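Local structure of Lmo1076 protein (Listeria monocytogenes serovar 1/2a, 5JQC) at residues W121-V124 against N129-K132; I147-Q152 against Y158-V163. The protein is a secreted putative autolysin, probably an amidase or related hydrolase of the cell wall, represented here by a piece built of three GW domains. One frame throughout, in Å; residues are numbered along the deposited sequence.

Both contacts belong to the middle of the three GW domains, and together they contrast regular strand pairing with a loop that has a single bridging pair. Contact 1 is a surface contact between two limbs of the loop joining strands 120-121 and 132-134; a serine hydroxyl does part of the work that backbone carbonyls do in a sheet, and lysine methylenes cover a tryptophan. Contact 2, partly buried, pairs strands 144-153 and 156-163 through four backbone bonds, with Ile147 packed on the Tyr159 ring on one face and Lys149 beside Gln160 on the other. The two meet where Val124 CG1 lies 3.9 Å from Tyr158 CD2, and Trp170 of strand 166-172 touches side chains of both.

Contact 1. Residues W121-V124 against N129-K132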
loop_
_atom_site.group_PDB
_atom_site.type_symbol
_atom_site.label_atom_id
_atom_site.label_comp_id
_atom_site.label_asym_id
_atom_site.label_seq_id
_atom_site.Cartn_x
_atom_site.Cartn_y
_atom_site.Cartn_z
ATOM N N TRP A 121 -7.088 1.630 7.432
ATOM C CA TRP A 121 -6.318 2.810 7.780
ATOM C C TRP A 121 -6.452 3.874 6.709
ATOM O O TRP A 121 -6.687 3.566 5.536
ATOM C CB TRP A 121 -4.836 2.470 7.964
ATOM C CG TRP A 121 -4.580 1.479 9.063
ATOM C CD1 TRP A 121 -4.611 0.114 8.965
ATOM C CD2 TRP A 121 -4.243 1.774 10.423
ATOM N NE1 TRP A 121 -4.321 -0.454 10.183
ATOM C CE2 TRP A 121 -4.088 0.544 11.094
ATOM C CE3 TRP A 121 -4.066 2.959 11.141
ATOM C CZ2 TRP A 121 -3.755 0.468 12.447
ATOM C CZ3 TRP A 121 -3.740 2.881 12.479
ATOM C CH2 TRP A 121 -3.586 1.644 13.119
ATOM N N SER A 122 -6.255 5.134 7.122
ATOM C CA SER A 122 -6.259 6.258 6.185
ATOM C C SER A 122 -4.888 6.541 5.585
ATOM O O SER A 122 -4.798 7.217 4.553
ATOM C CB SER A 122 -6.775 7.527 6.870
ATOM O OG SER A 122 -5.866 7.982 7.856
ATOM N N GLU A 123 -3.819 6.064 6.214
ATOM C CA GLU A 123 -2.496 6.055 5.607
ATOM C C GLU A 123 -1.818 4.760 6.017
ATOM O O GLU A 123 -2.318 4.025 6.875
ATOM C CB GLU A 123 -1.642 7.256 6.043
ATOM C CG GLU A 123 -2.320 8.600 5.926
ATOM C CD GLU A 123 -2.299 9.127 4.521
ATOM O OE1 GLU A 123 -1.571 8.547 3.679
ATOM O OE2 GLU A 123 -3.003 10.125 4.265
ATOM N N VAL A 124 -0.665 4.485 5.412
ATOM C CA VAL A 124 0.211 3.430 5.912
ATOM C C VAL A 124 0.306 3.617 7.426
ATOM O O VAL A 124 0.592 4.725 7.901
ATOM C CB VAL A 124 1.589 3.470 5.234
ATOM C CG1 VAL A 124 2.482 2.393 5.818
ATOM C CG2 VAL A 124 1.446 3.282 3.759
ATOM N N ASN A 129 -0.410 11.405 9.875
ATOM C CA ASN A 129 -1.812 11.505 9.476
ATOM C C ASN A 129 -2.488 10.147 9.299
ATOM O O ASN A 129 -3.576 10.072 8.724
ATOM C CB ASN A 129 -1.964 12.340 8.196
ATOM C CG ASN A 129 -1.559 13.779 8.400
ATOM O OD1 ASN A 129 -1.914 14.384 9.410
ATOM N ND2 ASN A 129 -0.791 14.329 7.461
ATOM N N ALA A 130 -1.885 9.065 9.770
ATOM C CA ALA A 130 -2.516 7.758 9.655
ATOM C C ALA A 130 -3.515 7.567 10.799
ATOM O O ALA A 130 -3.143 7.667 11.975
ATOM C CB ALA A 130 -1.459 6.653 9.659
ATOM N N LYS A 131 -4.779 7.299 10.451
ATOM C CA LYS A 131 -5.842 7.043 11.418
ATOM C C LYS A 131 -6.514 5.721 11.089
ATOM O O LYS A 131 -6.626 5.339 9.919
ATOM C CB LYS A 131 -6.917 8.146 11.417
ATOM C CG LYS A 131 -6.375 9.550 11.625
ATOM C CD LYS A 131 -7.489 10.601 11.616
ATOM C CE LYS A 131 -6.973 11.955 12.121
ATOM N NZ LYS A 131 -6.382 11.844 13.498
ATOM N N LYS A 132 -6.965 5.024 12.127
ATOM C CA LYS A 132 -7.692 3.769 11.958
ATOM C C LYS A 132 -9.159 4.088 11.714
ATOM O O LYS A 132 -9.863 4.504 12.638
ATOM C CB LYS A 132 -7.541 2.872 13.176
ATOM C CG LYS A 132 -7.834 1.410 12.915
ATOM C CD LYS A 132 -7.411 0.588 14.121
ATOM C CE LYS A 132 -7.306 -0.895 13.815
ATOM N NZ LYS A 132 -6.597 -1.589 14.941
#
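Ser122 and Lys131 exchange two hydrogen bonds, and between them these tie the two limbs of the loop together. The amide of Ser122 donates a hydrogen bond to the carbonyl of Lys131, with Ser122 N 2.8 Å from Lys131 O. In return Lys131 N donates to the side chain rather than the backbone, 2.9 Å from Ser122 OG. A chi1 of 68° sets that hydroxyl between the backbone N and carbonyl carbon of its own residue and turns it toward the opposite limb. Both N-H...O angles are 153°, moderately bent. The carbonyl of Lys131 is also approached by a carbon donor, Trp121 CA lying 3.3 Å from Lys131 O.

Beside this polar exchange, Lys132 lays its extended chain across one face of the Trp121 indole: CB sits 4.1 Å from the centroid of the six-membered ring, a CH-pi contact, and CD and CE run on past CZ2. On the far side of the serine, Glu123 CB packs 3.7 Å from Ala130 CB, while the Val124 carbonyl accepts a hydrogen bond from Thr127 OG1 within the same loop. Trp121 and Lys132 form an antiparallel non-hydrogen-bonded pair, and backbone bonding between Trp121 and Trp170 links this limb to strand 166-172. Such a long, irregular loop with a short two-stranded pairing at its base is consistent with the SH3-like fold of GW domains.

Contact 2. Residues I147-Q152 against Y158-V163; sequences IIKQGQ and YYQFQV
A beta hairpin, made of strands 144-153 and 156-163, brings Ile147-Gln152 against Tyr158-Val163, and a beta bulge interrupts its pairing. Near the turn the register is regular: Gly151 and Tyr158 are a hydrogen-bonded pair, with Tyr158 N 2.9 Å from Gly151 O and a longer return bond of 3.1 Å from Gly151 N to Tyr158 O. Farther along, Gln160 N donates to Lys149 O at 2.8 Å, but Gln160 O receives the amide of Ile148, at 2.9 Å from Ile148 N, in a nearly straight bond (169°). Ile148 and Lys149 together lie opposite Gln160, Ile148 being the extra residue between the Ile147-Phe161 and Lys149-Gln160 pairs.

These are two neighbouring strands of the five-stranded antiparallel sheet in this SH3-like domain, flanked by strands 103-112 and 166-172. On the face bearing Ile147, Gln150, Tyr159 and Phe161, the Ile147 methyl CG2 sits over one face of the Tyr159 ring, 3.9 Å from its centroid, while Gln150 CB meets the ring edge in plane. Phe176 meets the rings of both Tyr159 and Phe161 edge-to-face. The Gln150 amide runs alongside the tyrosine, its NE2 hydrogen-bonded to Asn102 O.

With Gln160 CG anti to the backbone N (chi1 -168°), the extended chain brings OE1 to 3.6 Å from Lys149 CB and close to Ile148 CG1 and CD1. Gln162 crosses Ile148 at about a right angle, its OE1 lying 3.7 Å from Ile148 CG2, while its NE2 is hydrogen-bonded to Thr167 OG1.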
loop_
_atom_site.group_PDB
_atom_site.type_symbol
_atom_site.label_atom_id
_atom_site.label_comp_id
_atom_site.label_asym_id
_atom_site.label_seq_id
_atom_site.Cartn_x
_atom_site.Cartn_y
_atom_site.Cartn_z
ATOM N N ILE A 147 -6.535 -1.889 -6.592
ATOM C CA ILE A 147 -5.358 -1.556 -5.802
ATOM C C ILE A 147 -4.569 -0.494 -6.560
ATOM O O ILE A 147 -4.121 -0.732 -7.688
ATOM C CB ILE A 147 -4.515 -2.811 -5.547
ATOM C CG1 ILE A 147 -5.245 -3.738 -4.560
ATOM C CG2 ILE A 147 -3.119 -2.422 -5.096
ATOM C CD1 ILE A 147 -5.092 -5.230 -4.866
ATOM N N ILE A 148 -4.404 0.683 -5.955
ATOM C CA ILE A 148 -3.852 1.840 -6.659
ATOM C C ILE A 148 -2.499 2.303 -6.116
ATOM O O ILE A 148 -1.829 3.117 -6.777
ATOM C CB ILE A 148 -4.845 3.017 -6.647
ATOM C CG1 ILE A 148 -4.967 3.566 -5.228
ATOM C CG2 ILE A 148 -6.201 2.562 -7.173
ATOM C CD1 ILE A 148 -6.074 4.567 -5.049
ATOM N N LYS A 149 -2.066 1.817 -4.954
ATOM C CA LYS A 149 -0.804 2.273 -4.391
ATOM C C LYS A 149 -0.356 1.271 -3.340
ATOM O O LYS A 149 -1.188 0.612 -2.711
ATOM C CB LYS A 149 -0.963 3.663 -3.773
ATOM C CG LYS A 149 0.279 4.504 -3.750
ATOM C CD LYS A 149 0.016 5.736 -2.896
ATOM C CE LYS A 149 1.022 6.835 -3.171
ATOM N NZ LYS A 149 0.555 8.124 -2.589
ATOM N N GLN A 150 0.959 1.174 -3.139
ATOM C CA GLN A 150 1.494 0.372 -2.046
ATOM C C GLN A 150 2.506 1.182 -1.255
ATOM O O GLN A 150 3.042 2.188 -1.730
ATOM C CB GLN A 150 2.153 -0.921 -2.533
ATOM C CG GLN A 150 3.410 -0.740 -3.338
ATOM C CD GLN A 150 4.152 -2.040 -3.519
ATOM O OE1 GLN A 150 3.553 -3.045 -3.864
ATOM N NE2 GLN A 150 5.460 -2.037 -3.252
ATOM N N GLY A 151 2.750 0.725 -0.028
ATOM C CA GLY A 151 3.772 1.275 0.830
ATOM C C GLY A 151 4.099 0.265 1.896
ATOM O O GLY A 151 3.228 -0.523 2.286
ATOM N N GLN A 152 5.334 0.265 2.387
ATOM C CA GLN A 152 5.748 -0.716 3.371
ATOM C C GLN A 152 6.179 -0.029 4.648
ATOM O O GLN A 152 6.616 1.125 4.635
ATOM C CB GLN A 152 6.888 -1.586 2.863
ATOM C CG GLN A 152 6.485 -2.430 1.672
ATOM C CD GLN A 152 7.635 -3.256 1.132
ATOM O OE1 GLN A 152 8.793 -3.076 1.538
ATOM N NE2 GLN A 152 7.324 -4.175 0.210
ATOM N N TYR A 158 1.186 -2.564 2.613
ATOM C CA TYR A 158 -0.169 -2.050 2.725
ATOM C C TYR A 158 -0.621 -1.526 1.373
ATOM O O TYR A 158 0.069 -0.702 0.763
ATOM C CB TYR A 158 -0.230 -0.932 3.752
ATOM C CG TYR A 158 0.039 -1.438 5.147
ATOM C CD1 TYR A 158 -0.971 -2.029 5.885
ATOM C CD2 TYR A 158 1.311 -1.360 5.712
ATOM C CE1 TYR A 158 -0.752 -2.516 7.144
ATOM C CE2 TYR A 158 1.548 -1.848 6.997
ATOM C CZ TYR A 158 0.505 -2.426 7.701
ATOM O OH TYR A 158 0.706 -2.923 8.967
ATOM N N TYR A 159 -1.779 -1.985 0.915
ATOM C CA TYR A 159 -2.351 -1.531 -0.353
ATOM C C TYR A 159 -3.372 -0.441 -0.100
ATOM O O TYR A 159 -4.238 -0.592 0.768
ATOM C CB TYR A 159 -3.056 -2.664 -1.081
ATOM C CG TYR A 159 -2.149 -3.634 -1.733
ATOM C CD1 TYR A 159 -0.845 -3.294 -2.047
ATOM C CD2 TYR A 159 -2.603 -4.898 -2.049
ATOM C CE1 TYR A 159 -0.013 -4.210 -2.657
ATOM C CE2 TYR A 159 -1.794 -5.816 -2.657
ATOM C CZ TYR A 159 -0.500 -5.471 -2.969
ATOM O OH TYR A 159 0.311 -6.402 -3.581
ATOM N N GLN A 160 -3.300 0.627 -0.878
ATOM C CA GLN A 160 -4.402 1.574 -0.958
ATOM C C GLN A 160 -5.368 1.078 -2.026
ATOM O O GLN A 160 -4.939 0.661 -3.106
ATOM C CB GLN A 160 -3.889 2.975 -1.289
ATOM C CG GLN A 160 -4.950 4.035 -1.107
ATOM C CD GLN A 160 -4.485 5.400 -1.509
ATOM O OE1 GLN A 160 -3.685 5.545 -2.429
ATOM N NE2 GLN A 160 -4.975 6.421 -0.815
ATOM N N PHE A 161 -6.662 1.100 -1.729
ATOM C CA PHE A 161 -7.614 0.377 -2.561
ATOM C C PHE A 161 -8.945 1.113 -2.670
ATOM O O PHE A 161 -9.325 1.906 -1.802
ATOM C CB PHE A 161 -7.875 -1.035 -2.023
ATOM C CG PHE A 161 -8.696 -1.048 -0.756
ATOM C CD1 PHE A 161 -8.123 -0.733 0.457
ATOM C CD2 PHE A 161 -10.041 -1.345 -0.790
ATOM C CE1 PHE A 161 -8.875 -0.716 1.602
ATOM C CE2 PHE A 161 -10.791 -1.332 0.346
ATOM C CZ PHE A 161 -10.209 -1.022 1.548
ATOM N N GLN A 162 -9.670 0.797 -3.742
ATOM C CA GLN A 162 -10.976 1.376 -4.035
ATOM C C GLN A 162 -12.017 0.274 -4.157
ATOM O O GLN A 162 -11.729 -0.811 -4.680
ATOM C CB GLN A 162 -10.944 2.179 -5.330
ATOM C CG GLN A 162 -9.831 3.200 -5.376
ATOM C CD GLN A 162 -9.826 3.982 -6.680
ATOM O OE1 GLN A 162 -9.778 3.402 -7.770
ATOM N NE2 GLN A 162 -9.866 5.304 -6.576
ATOM N N VAL A 163 -13.228 0.564 -3.677
ATOM C CA VAL A 163 -14.401 -0.295 -3.849
ATOM C C VAL A 163 -15.525 0.568 -4.424
ATOM O O VAL A 163 -15.880 1.606 -3.845
ATOM C CB VAL A 163 -14.833 -0.970 -2.529
ATOM C CG1 VAL A 163 -16.059 -1.860 -2.727
ATOM C CG2 VAL A 163 -13.690 -1.796 -1.946
#